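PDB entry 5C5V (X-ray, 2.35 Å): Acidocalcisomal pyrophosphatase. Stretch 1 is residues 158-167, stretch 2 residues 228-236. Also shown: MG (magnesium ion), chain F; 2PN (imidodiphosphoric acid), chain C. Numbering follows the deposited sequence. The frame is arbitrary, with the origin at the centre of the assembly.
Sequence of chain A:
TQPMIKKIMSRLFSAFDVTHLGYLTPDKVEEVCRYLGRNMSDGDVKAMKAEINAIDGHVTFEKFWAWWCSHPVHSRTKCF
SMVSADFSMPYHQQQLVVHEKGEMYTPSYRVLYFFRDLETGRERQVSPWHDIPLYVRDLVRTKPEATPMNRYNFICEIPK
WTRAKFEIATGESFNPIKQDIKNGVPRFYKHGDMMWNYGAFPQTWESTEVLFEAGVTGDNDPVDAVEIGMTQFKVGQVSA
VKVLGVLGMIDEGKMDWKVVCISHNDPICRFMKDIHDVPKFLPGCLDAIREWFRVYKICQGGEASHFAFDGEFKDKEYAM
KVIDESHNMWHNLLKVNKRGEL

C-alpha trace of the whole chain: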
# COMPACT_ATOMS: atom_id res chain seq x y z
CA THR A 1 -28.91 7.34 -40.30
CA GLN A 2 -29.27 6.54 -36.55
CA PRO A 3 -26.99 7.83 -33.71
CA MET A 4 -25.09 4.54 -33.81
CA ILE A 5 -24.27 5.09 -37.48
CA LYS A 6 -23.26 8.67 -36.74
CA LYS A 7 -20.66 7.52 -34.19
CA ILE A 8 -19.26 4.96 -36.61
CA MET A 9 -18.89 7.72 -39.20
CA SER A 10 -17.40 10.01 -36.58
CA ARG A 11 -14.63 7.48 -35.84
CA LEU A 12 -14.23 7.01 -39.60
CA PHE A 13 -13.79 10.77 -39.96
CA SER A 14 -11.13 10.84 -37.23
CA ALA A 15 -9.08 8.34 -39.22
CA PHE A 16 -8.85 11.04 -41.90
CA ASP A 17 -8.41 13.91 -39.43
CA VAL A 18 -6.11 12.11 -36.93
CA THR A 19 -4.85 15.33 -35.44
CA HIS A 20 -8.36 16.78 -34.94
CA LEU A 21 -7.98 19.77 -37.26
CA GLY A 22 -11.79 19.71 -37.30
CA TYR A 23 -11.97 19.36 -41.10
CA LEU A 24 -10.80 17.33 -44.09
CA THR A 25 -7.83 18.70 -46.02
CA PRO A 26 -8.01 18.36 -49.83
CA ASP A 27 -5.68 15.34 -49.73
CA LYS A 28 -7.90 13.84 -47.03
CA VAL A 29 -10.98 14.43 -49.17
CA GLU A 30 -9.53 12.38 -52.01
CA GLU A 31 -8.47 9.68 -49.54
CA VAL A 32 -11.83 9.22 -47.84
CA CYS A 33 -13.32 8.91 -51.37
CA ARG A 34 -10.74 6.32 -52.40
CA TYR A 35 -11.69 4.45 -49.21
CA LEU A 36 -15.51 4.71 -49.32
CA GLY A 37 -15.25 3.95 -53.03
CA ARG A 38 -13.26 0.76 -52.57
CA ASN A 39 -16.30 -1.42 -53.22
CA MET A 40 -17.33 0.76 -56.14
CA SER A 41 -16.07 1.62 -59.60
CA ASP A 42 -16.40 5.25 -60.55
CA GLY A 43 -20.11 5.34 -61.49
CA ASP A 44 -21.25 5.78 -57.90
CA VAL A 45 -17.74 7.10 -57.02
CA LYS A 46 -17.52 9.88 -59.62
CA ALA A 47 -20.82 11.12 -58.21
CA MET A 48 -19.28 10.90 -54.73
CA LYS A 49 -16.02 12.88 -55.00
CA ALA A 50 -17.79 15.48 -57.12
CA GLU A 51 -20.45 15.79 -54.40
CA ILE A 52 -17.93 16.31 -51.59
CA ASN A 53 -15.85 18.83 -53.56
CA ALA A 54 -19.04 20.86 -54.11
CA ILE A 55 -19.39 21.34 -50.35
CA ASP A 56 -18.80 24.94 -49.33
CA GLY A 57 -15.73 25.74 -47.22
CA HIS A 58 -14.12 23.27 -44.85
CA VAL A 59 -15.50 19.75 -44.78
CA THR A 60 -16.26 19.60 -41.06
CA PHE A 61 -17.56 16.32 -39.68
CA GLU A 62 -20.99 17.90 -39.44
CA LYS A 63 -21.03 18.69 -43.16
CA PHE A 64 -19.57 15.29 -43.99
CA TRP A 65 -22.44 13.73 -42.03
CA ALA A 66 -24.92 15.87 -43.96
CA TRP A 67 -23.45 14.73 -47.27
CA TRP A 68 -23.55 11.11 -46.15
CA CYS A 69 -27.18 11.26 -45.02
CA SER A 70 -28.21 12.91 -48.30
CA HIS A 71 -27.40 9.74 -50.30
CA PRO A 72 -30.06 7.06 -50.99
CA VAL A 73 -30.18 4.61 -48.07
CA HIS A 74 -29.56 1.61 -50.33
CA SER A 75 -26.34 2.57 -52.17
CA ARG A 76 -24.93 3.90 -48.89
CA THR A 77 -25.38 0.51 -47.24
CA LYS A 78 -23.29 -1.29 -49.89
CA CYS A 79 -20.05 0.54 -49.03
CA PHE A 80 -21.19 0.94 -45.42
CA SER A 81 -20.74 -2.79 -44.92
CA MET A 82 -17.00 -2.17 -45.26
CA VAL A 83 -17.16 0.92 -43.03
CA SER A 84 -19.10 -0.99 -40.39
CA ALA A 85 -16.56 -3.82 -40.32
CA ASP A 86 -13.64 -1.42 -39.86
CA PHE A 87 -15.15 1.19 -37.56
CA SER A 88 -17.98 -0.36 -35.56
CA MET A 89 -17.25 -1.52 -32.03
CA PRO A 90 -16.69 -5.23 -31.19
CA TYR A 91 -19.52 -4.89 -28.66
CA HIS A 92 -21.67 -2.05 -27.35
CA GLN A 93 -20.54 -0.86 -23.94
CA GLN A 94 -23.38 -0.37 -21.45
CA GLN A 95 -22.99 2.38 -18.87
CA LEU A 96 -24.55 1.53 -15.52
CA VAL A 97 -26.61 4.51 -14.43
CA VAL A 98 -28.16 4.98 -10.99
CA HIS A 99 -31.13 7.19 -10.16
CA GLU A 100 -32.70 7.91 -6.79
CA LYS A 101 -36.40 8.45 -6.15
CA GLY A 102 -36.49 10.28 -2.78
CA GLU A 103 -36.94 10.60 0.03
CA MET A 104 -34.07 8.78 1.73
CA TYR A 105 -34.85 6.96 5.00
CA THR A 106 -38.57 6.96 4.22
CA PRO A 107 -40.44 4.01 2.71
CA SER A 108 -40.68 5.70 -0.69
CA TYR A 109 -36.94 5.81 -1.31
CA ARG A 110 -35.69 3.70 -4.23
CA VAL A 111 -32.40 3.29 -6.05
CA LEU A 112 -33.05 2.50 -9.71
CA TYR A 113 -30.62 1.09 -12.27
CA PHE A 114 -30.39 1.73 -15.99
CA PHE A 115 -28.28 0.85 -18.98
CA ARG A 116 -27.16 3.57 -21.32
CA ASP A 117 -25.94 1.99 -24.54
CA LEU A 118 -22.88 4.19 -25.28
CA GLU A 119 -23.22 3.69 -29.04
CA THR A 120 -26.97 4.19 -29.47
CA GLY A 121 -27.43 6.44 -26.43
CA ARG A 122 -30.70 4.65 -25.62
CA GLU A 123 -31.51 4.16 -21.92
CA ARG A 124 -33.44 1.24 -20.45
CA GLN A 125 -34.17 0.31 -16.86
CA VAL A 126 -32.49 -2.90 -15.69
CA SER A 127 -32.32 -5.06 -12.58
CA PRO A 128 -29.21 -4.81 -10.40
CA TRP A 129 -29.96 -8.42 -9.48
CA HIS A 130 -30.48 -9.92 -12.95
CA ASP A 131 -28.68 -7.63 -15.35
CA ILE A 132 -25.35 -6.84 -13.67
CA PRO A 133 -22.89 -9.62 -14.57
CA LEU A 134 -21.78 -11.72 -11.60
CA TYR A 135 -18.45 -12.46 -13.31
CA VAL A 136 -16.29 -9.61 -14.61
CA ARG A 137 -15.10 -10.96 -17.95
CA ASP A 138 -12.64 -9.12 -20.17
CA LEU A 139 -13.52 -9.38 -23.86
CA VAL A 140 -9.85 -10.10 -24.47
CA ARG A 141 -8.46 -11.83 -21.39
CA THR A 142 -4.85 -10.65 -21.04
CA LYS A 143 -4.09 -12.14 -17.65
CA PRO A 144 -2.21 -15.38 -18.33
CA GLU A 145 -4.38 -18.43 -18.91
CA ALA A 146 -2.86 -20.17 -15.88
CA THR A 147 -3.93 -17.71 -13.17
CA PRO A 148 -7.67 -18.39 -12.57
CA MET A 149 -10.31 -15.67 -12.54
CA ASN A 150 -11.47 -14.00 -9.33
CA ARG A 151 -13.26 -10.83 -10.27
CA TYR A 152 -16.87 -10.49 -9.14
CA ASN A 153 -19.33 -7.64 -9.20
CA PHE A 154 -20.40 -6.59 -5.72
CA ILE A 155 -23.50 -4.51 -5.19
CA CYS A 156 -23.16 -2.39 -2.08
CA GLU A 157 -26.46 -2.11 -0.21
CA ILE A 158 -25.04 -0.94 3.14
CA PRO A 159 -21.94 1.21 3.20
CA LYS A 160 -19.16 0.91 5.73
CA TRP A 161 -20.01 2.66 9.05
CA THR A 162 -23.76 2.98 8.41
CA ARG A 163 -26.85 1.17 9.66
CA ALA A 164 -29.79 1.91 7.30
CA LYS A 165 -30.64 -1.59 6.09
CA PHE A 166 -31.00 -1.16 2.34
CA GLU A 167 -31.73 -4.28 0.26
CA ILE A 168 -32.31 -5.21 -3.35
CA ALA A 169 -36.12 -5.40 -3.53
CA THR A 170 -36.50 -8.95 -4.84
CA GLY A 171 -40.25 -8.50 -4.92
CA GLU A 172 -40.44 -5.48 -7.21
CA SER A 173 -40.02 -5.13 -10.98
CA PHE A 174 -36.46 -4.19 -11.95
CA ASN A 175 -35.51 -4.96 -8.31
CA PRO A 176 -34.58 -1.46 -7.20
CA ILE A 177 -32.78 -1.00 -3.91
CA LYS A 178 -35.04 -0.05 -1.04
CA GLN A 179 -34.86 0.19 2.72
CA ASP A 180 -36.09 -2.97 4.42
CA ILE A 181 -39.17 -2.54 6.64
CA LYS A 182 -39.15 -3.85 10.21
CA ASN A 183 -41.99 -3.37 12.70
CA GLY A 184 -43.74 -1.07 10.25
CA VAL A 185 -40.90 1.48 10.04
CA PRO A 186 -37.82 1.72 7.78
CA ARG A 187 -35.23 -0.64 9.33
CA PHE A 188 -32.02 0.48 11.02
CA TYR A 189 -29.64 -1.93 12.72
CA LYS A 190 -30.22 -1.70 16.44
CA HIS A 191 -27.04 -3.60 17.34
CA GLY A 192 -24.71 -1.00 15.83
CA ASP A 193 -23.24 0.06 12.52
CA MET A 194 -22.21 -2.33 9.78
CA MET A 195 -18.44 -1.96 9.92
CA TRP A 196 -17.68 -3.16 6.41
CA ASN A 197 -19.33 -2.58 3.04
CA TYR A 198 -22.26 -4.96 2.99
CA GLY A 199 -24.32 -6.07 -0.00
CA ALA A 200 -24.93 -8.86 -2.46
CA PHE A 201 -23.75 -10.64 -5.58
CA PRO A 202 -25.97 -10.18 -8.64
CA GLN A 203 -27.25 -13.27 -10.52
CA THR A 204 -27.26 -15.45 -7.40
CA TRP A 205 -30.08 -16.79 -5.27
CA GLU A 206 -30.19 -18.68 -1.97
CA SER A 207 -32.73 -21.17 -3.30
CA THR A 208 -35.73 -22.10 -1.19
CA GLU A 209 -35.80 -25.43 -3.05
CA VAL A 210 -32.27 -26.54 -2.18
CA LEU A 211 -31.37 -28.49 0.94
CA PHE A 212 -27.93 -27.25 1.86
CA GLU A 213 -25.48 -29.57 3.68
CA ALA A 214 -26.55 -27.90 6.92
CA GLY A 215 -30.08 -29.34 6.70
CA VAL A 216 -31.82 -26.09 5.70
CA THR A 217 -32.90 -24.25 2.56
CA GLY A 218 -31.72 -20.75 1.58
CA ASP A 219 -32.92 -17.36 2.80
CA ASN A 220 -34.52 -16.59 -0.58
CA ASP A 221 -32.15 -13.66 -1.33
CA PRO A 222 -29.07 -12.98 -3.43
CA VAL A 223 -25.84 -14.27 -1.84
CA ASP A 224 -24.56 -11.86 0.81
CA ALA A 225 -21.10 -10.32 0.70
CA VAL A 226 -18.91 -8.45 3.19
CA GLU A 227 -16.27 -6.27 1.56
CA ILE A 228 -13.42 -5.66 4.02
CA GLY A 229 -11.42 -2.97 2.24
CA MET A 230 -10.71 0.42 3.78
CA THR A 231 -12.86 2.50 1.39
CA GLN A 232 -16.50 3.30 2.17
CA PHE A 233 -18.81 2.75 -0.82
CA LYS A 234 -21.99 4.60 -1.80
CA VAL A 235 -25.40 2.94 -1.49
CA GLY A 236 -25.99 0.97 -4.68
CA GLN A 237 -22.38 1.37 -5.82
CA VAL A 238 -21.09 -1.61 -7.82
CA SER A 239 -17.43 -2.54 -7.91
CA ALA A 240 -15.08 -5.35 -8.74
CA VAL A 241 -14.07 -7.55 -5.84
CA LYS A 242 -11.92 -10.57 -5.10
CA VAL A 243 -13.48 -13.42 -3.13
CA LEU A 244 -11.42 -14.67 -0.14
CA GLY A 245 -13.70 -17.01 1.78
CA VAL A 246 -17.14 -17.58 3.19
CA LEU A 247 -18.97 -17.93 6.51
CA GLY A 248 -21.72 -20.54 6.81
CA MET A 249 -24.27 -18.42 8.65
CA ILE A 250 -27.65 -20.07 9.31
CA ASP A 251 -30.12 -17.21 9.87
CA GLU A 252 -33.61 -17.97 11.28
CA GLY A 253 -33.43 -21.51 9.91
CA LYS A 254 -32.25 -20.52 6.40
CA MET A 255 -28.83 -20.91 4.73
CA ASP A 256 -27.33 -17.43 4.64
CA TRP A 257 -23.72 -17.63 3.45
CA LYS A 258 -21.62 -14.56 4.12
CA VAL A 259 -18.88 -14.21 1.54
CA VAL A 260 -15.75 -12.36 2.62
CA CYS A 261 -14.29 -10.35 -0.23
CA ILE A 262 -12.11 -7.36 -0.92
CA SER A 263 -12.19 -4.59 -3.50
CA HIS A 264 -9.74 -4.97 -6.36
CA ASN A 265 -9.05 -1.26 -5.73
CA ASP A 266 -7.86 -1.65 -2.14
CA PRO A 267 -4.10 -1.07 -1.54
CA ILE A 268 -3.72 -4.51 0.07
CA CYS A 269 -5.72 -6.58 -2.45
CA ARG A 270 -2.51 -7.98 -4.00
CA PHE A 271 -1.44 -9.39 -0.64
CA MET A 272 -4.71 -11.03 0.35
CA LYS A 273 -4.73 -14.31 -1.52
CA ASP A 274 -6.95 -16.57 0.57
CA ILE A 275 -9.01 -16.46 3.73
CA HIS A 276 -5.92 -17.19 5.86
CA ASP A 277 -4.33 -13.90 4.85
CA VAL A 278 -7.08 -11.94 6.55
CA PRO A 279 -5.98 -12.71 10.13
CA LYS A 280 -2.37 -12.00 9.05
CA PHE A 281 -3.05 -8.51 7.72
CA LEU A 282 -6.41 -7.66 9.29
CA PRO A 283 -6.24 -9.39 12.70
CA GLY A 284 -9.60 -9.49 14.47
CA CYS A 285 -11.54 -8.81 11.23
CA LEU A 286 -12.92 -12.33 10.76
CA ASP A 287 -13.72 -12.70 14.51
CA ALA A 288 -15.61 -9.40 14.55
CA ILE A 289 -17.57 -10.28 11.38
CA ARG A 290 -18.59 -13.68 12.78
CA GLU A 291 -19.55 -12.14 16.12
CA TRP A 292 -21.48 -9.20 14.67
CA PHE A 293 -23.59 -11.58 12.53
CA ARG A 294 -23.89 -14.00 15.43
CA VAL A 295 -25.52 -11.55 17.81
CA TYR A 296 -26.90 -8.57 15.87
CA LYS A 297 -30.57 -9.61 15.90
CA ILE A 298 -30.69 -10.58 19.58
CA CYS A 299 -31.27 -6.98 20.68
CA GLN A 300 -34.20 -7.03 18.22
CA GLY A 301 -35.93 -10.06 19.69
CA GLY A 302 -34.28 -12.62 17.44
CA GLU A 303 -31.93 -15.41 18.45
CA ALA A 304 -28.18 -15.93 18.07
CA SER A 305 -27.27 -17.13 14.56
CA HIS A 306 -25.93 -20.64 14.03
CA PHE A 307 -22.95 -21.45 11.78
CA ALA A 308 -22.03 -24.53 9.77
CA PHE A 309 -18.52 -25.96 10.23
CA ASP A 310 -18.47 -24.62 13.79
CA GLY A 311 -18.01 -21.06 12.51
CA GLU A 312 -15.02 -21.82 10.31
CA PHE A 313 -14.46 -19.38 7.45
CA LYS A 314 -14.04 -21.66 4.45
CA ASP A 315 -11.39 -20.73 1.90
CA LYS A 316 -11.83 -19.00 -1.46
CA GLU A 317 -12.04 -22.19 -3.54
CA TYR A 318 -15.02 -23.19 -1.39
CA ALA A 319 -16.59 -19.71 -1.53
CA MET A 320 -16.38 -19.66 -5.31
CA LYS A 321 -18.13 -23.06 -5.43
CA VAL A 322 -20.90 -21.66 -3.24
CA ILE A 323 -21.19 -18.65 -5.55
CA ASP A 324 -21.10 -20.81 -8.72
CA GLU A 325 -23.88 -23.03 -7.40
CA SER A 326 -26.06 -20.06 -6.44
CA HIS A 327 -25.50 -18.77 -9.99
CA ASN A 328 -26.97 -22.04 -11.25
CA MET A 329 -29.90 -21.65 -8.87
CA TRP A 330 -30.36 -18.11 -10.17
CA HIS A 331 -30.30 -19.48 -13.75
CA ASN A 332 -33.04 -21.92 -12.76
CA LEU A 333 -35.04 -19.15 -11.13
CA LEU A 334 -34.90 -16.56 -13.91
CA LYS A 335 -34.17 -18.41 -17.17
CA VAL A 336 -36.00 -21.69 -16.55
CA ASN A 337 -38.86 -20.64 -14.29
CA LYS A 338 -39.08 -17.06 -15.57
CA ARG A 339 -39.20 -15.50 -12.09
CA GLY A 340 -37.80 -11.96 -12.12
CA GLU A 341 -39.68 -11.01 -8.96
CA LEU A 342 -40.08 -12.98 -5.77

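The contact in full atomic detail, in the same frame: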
# COMPACT_ATOMS: atom_id res chain seq x y z
N ILE A 158 -25.29 -1.64 1.87
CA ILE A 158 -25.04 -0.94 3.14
C ILE A 158 -23.59 -0.53 3.32
O ILE A 158 -22.72 -1.35 3.64
CB ILE A 158 -25.47 -1.82 4.31
CG1 ILE A 158 -26.95 -2.17 4.16
CG2 ILE A 158 -25.20 -1.10 5.65
CD1 ILE A 158 -27.45 -3.08 5.24
N PRO A 159 -23.32 0.76 3.14
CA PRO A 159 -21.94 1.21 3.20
C PRO A 159 -21.32 1.04 4.58
O PRO A 159 -22.00 1.02 5.60
CB PRO A 159 -22.04 2.69 2.82
CG PRO A 159 -23.32 2.79 2.05
CD PRO A 159 -24.22 1.85 2.78
N LYS A 160 -20.00 0.90 4.56
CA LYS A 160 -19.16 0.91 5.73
C LYS A 160 -19.59 2.04 6.70
O LYS A 160 -19.82 3.17 6.27
CB LYS A 160 -17.71 1.09 5.27
CG LYS A 160 -16.63 0.78 6.26
CD LYS A 160 -15.29 1.04 5.57
CE LYS A 160 -14.12 0.63 6.40
NZ LYS A 160 -14.04 -0.82 6.42
N TRP A 161 -19.72 1.69 7.98
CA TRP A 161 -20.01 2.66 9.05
C TRP A 161 -21.44 3.21 9.04
O TRP A 161 -21.67 4.28 9.60
CB TRP A 161 -19.04 3.85 8.98
CG TRP A 161 -17.61 3.45 8.99
CD1 TRP A 161 -17.03 2.49 9.75
CD2 TRP A 161 -16.58 3.99 8.16
NE1 TRP A 161 -15.69 2.41 9.47
CE2 TRP A 161 -15.38 3.32 8.49
CE3 TRP A 161 -16.55 4.97 7.16
CZ2 TRP A 161 -14.17 3.60 7.86
CZ3 TRP A 161 -15.34 5.24 6.53
CH2 TRP A 161 -14.17 4.56 6.89
N THR A 162 -22.37 2.52 8.40
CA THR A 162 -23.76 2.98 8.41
C THR A 162 -24.66 1.86 8.92
O THR A 162 -24.21 0.74 9.12
CB THR A 162 -24.21 3.44 7.00
OG1 THR A 162 -24.32 2.32 6.11
CG2 THR A 162 -23.21 4.45 6.44
N ARG A 163 -25.94 2.17 9.13
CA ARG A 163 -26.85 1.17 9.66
C ARG A 163 -28.27 1.17 9.06
O ARG A 163 -29.12 0.40 9.51
CB ARG A 163 -26.94 1.32 11.17
CG ARG A 163 -27.58 2.61 11.64
CD ARG A 163 -27.62 2.64 13.16
NE ARG A 163 -26.29 2.74 13.75
CZ ARG A 163 -26.01 2.52 15.03
NH1 ARG A 163 -26.99 2.18 15.86
NH2 ARG A 163 -24.77 2.63 15.49
N ALA A 164 -28.53 2.01 8.06
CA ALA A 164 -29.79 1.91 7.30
C ALA A 164 -29.73 0.63 6.48
O ALA A 164 -28.81 0.44 5.70
CB ALA A 164 -30.00 3.12 6.41
N LYS A 165 -30.69 -0.27 6.71
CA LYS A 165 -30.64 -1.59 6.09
C LYS A 165 -31.29 -1.60 4.70
O LYS A 165 -32.42 -2.05 4.52
CB LYS A 165 -31.31 -2.62 7.00
CG LYS A 165 -30.61 -3.97 7.05
CD LYS A 165 -30.79 -4.77 5.78
CE LYS A 165 -30.11 -6.13 5.85
NZ LYS A 165 -30.24 -6.92 4.58
N PHE A 166 -30.56 -1.09 3.72
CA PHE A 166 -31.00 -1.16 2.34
C PHE A 166 -30.82 -2.58 1.82
O PHE A 166 -29.97 -3.32 2.32
CB PHE A 166 -30.23 -0.16 1.49
CG PHE A 166 -30.46 1.26 1.87
CD1 PHE A 166 -29.47 2.01 2.49
CD2 PHE A 166 -31.69 1.86 1.64
CE1 PHE A 166 -29.69 3.32 2.84
CE2 PHE A 166 -31.91 3.18 1.98
CZ PHE A 166 -30.92 3.91 2.59
N GLU A 167 -31.65 -2.94 0.84
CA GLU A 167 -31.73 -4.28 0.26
C GLU A 167 -32.20 -4.16 -1.18
O GLU A 167 -33.03 -3.30 -1.50
CB GLU A 167 -32.73 -5.16 1.02
CG GLU A 167 -32.24 -5.81 2.29
CD GLU A 167 -33.28 -6.75 2.92
OE1 GLU A 167 -34.37 -6.93 2.31
OE2 GLU A 167 -33.00 -7.31 4.02
N ILE A 228 -14.19 -6.05 2.82
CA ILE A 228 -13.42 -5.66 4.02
C ILE A 228 -12.36 -4.59 3.75
O ILE A 228 -11.55 -4.31 4.61
CB ILE A 228 -12.73 -6.88 4.65
CG1 ILE A 228 -11.68 -7.44 3.70
CG2 ILE A 228 -13.75 -7.94 5.03
CD1 ILE A 228 -11.04 -8.73 4.18
N GLY A 229 -12.38 -4.00 2.57
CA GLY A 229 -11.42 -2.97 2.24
C GLY A 229 -11.60 -1.73 3.10
O GLY A 229 -12.51 -1.66 3.92
N MET A 230 -10.72 -0.75 2.91
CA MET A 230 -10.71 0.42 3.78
C MET A 230 -11.62 1.54 3.27
O MET A 230 -11.91 2.46 4.01
CB MET A 230 -9.28 0.94 3.94
CG MET A 230 -8.78 1.64 2.70
SD MET A 230 -7.02 2.01 2.77
CE MET A 230 -6.93 2.97 1.24
N THR A 231 -12.07 1.43 2.02
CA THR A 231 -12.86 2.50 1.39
C THR A 231 -14.36 2.28 1.60
O THR A 231 -14.86 1.19 1.37
CB THR A 231 -12.60 2.59 -0.13
OG1 THR A 231 -11.20 2.59 -0.39
CG2 THR A 231 -13.23 3.84 -0.70
N GLN A 232 -15.05 3.33 2.05
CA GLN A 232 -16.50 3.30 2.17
C GLN A 232 -17.15 3.49 0.79
O GLN A 232 -16.79 4.42 0.07
CB GLN A 232 -16.98 4.41 3.10
CG GLN A 232 -18.47 4.44 3.31
CD GLN A 232 -18.96 5.76 3.86
OE1 GLN A 232 -18.74 6.80 3.25
NE2 GLN A 232 -19.61 5.71 5.02
N PHE A 233 -18.10 2.64 0.45
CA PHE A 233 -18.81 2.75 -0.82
C PHE A 233 -20.10 3.54 -0.66
O PHE A 233 -20.57 3.77 0.47
CB PHE A 233 -19.14 1.37 -1.39
CG PHE A 233 -17.93 0.56 -1.76
CD1 PHE A 233 -16.74 1.17 -2.14
CD2 PHE A 233 -17.98 -0.82 -1.76
CE1 PHE A 233 -15.63 0.42 -2.50
CE2 PHE A 233 -16.87 -1.57 -2.12
CZ PHE A 233 -15.70 -0.94 -2.48
N LYS A 234 -20.66 4.00 -1.78
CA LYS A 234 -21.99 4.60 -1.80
C LYS A 234 -23.07 3.52 -1.83
O LYS A 234 -22.83 2.39 -2.27
CB LYS A 234 -22.14 5.52 -3.02
CG LYS A 234 -21.71 6.95 -2.80
CD LYS A 234 -20.32 7.04 -2.20
CE LYS A 234 -19.93 8.51 -1.93
NZ LYS A 234 -18.64 8.67 -1.14
N VAL A 235 -24.27 3.85 -1.37
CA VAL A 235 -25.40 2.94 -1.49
C VAL A 235 -25.68 2.65 -2.96
O VAL A 235 -25.82 3.57 -3.77
CB VAL A 235 -26.67 3.49 -0.84
CG1 VAL A 235 -27.88 2.60 -1.20
CG2 VAL A 235 -26.49 3.58 0.67
N GLY A 236 -25.72 1.36 -3.31
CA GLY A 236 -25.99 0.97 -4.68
C GLY A 236 -24.76 0.92 -5.57
O GLY A 236 -24.85 0.48 -6.72
MG MG F . -33.24 -9.34 4.88
P1 2PN C . -30.93 -9.86 7.22
O1 2PN C . -32.32 -9.29 6.81
O2 2PN C . -31.09 -11.38 7.48
O3 2PN C . -30.41 -9.07 8.46
N1 2PN C . -29.87 -9.57 6.02
P2 2PN C . -29.88 -10.33 4.57
O4 2PN C . -31.29 -10.21 3.89
O5 2PN C . -29.58 -11.79 4.83
O6 2PN C . -28.86 -9.74 3.69
O HOH W 1 -14.97 -2.37 4.28
O HOH W 2 -34.44 -9.66 3.03
O HOH W 3 -33.99 -11.19 5.55
O HOH W 4 -35.00 -8.95 5.82

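The most unusual feature of this contact is that two side chains reach past each other in opposite directions, each to take hold of the other stretch's backbone. Gln 232 NE2 donates to Lys 160 O at 2.8 Å, with an almost straight N-H...O angle of 173°, while Lys 160 NZ donates to Gly 229 O at 3.0 Å. No backbone-to-backbone hydrogen bond joins the two stretches, so these side chains supply the polar link between two segments that, where they touch, are mostly loop.

The arrangement rests on a type II beta turn from Pro 159 to Thr 162. The turn is closed by Thr 162 N, which donates to Pro 159 O at 3.2 Å, and the same carbonyl accepts a second hydrogen bond from Thr 162 OG1 at 2.7 Å, made possible by a p rotamer. Lys 160 and Trp 161 occupy the central positions, with phi/psi of -43/132 and 72/20. The peptide between them leaves Lys 160 O free of the turn's own hydrogen bonding and open to Gln 232.

Gln 232 loses more surface to the contact than any other residue of either stretch. Its CA-to-CB bond points toward the turn, and chi1 and chi2, both t, extend the chain so that the amide arrives at Lys 160 O. On the way Gln 232 CG packs 4.0 Å from both Lys 160 CB and Pro 159 CB, so the aliphatic part of the side chain is used as well as the amide. The indole of Trp 161 lies obliquely to that amide, with Trp 161 CE3 3.8 Å from Gln 232 NE2.

Lys 160 is stretched out, with chi1 to chi3 all t, and runs along the second stretch, Lys 160 CE passing 3.7 Å from Met 230 O. The last torsion turns to p and brings NZ to Gly 229 O. Water 1 reinforces this end: it accepts from Lys 160 NZ at 2.8 Å and donates to Gly 229 O at 2.6 Å, bridging the same two atoms. A long, flexible side chain suits this buried place because its methylenes can pack while its charged end meets a carbonyl, a water and a further partner elsewhere in the structure.

Toward the other end the contact becomes apolar. Pro 159 presents its ring to the second stretch, with Pro 159 CB only 3.0 Å from Phe 233 O, a close approach, and Pro 159 CD 3.5 Å from Val 235 CG2. Val 235 CG2 also lies 3.8 Å from Phe 166 CD1, while Val 235 CG1 sits over one face of the Phe 166 ring. A branched side chain fits here, its two methyls filling the space beside a proline and an aromatic ring. Altogether 462 Å² is buried.

Just beyond Phe 166, Glu 167 OE2 binds magnesium at 2.2 Å and forms a salt bridge with Lys 165 NZ at 2.8 Å; neither residue touches the second stretch.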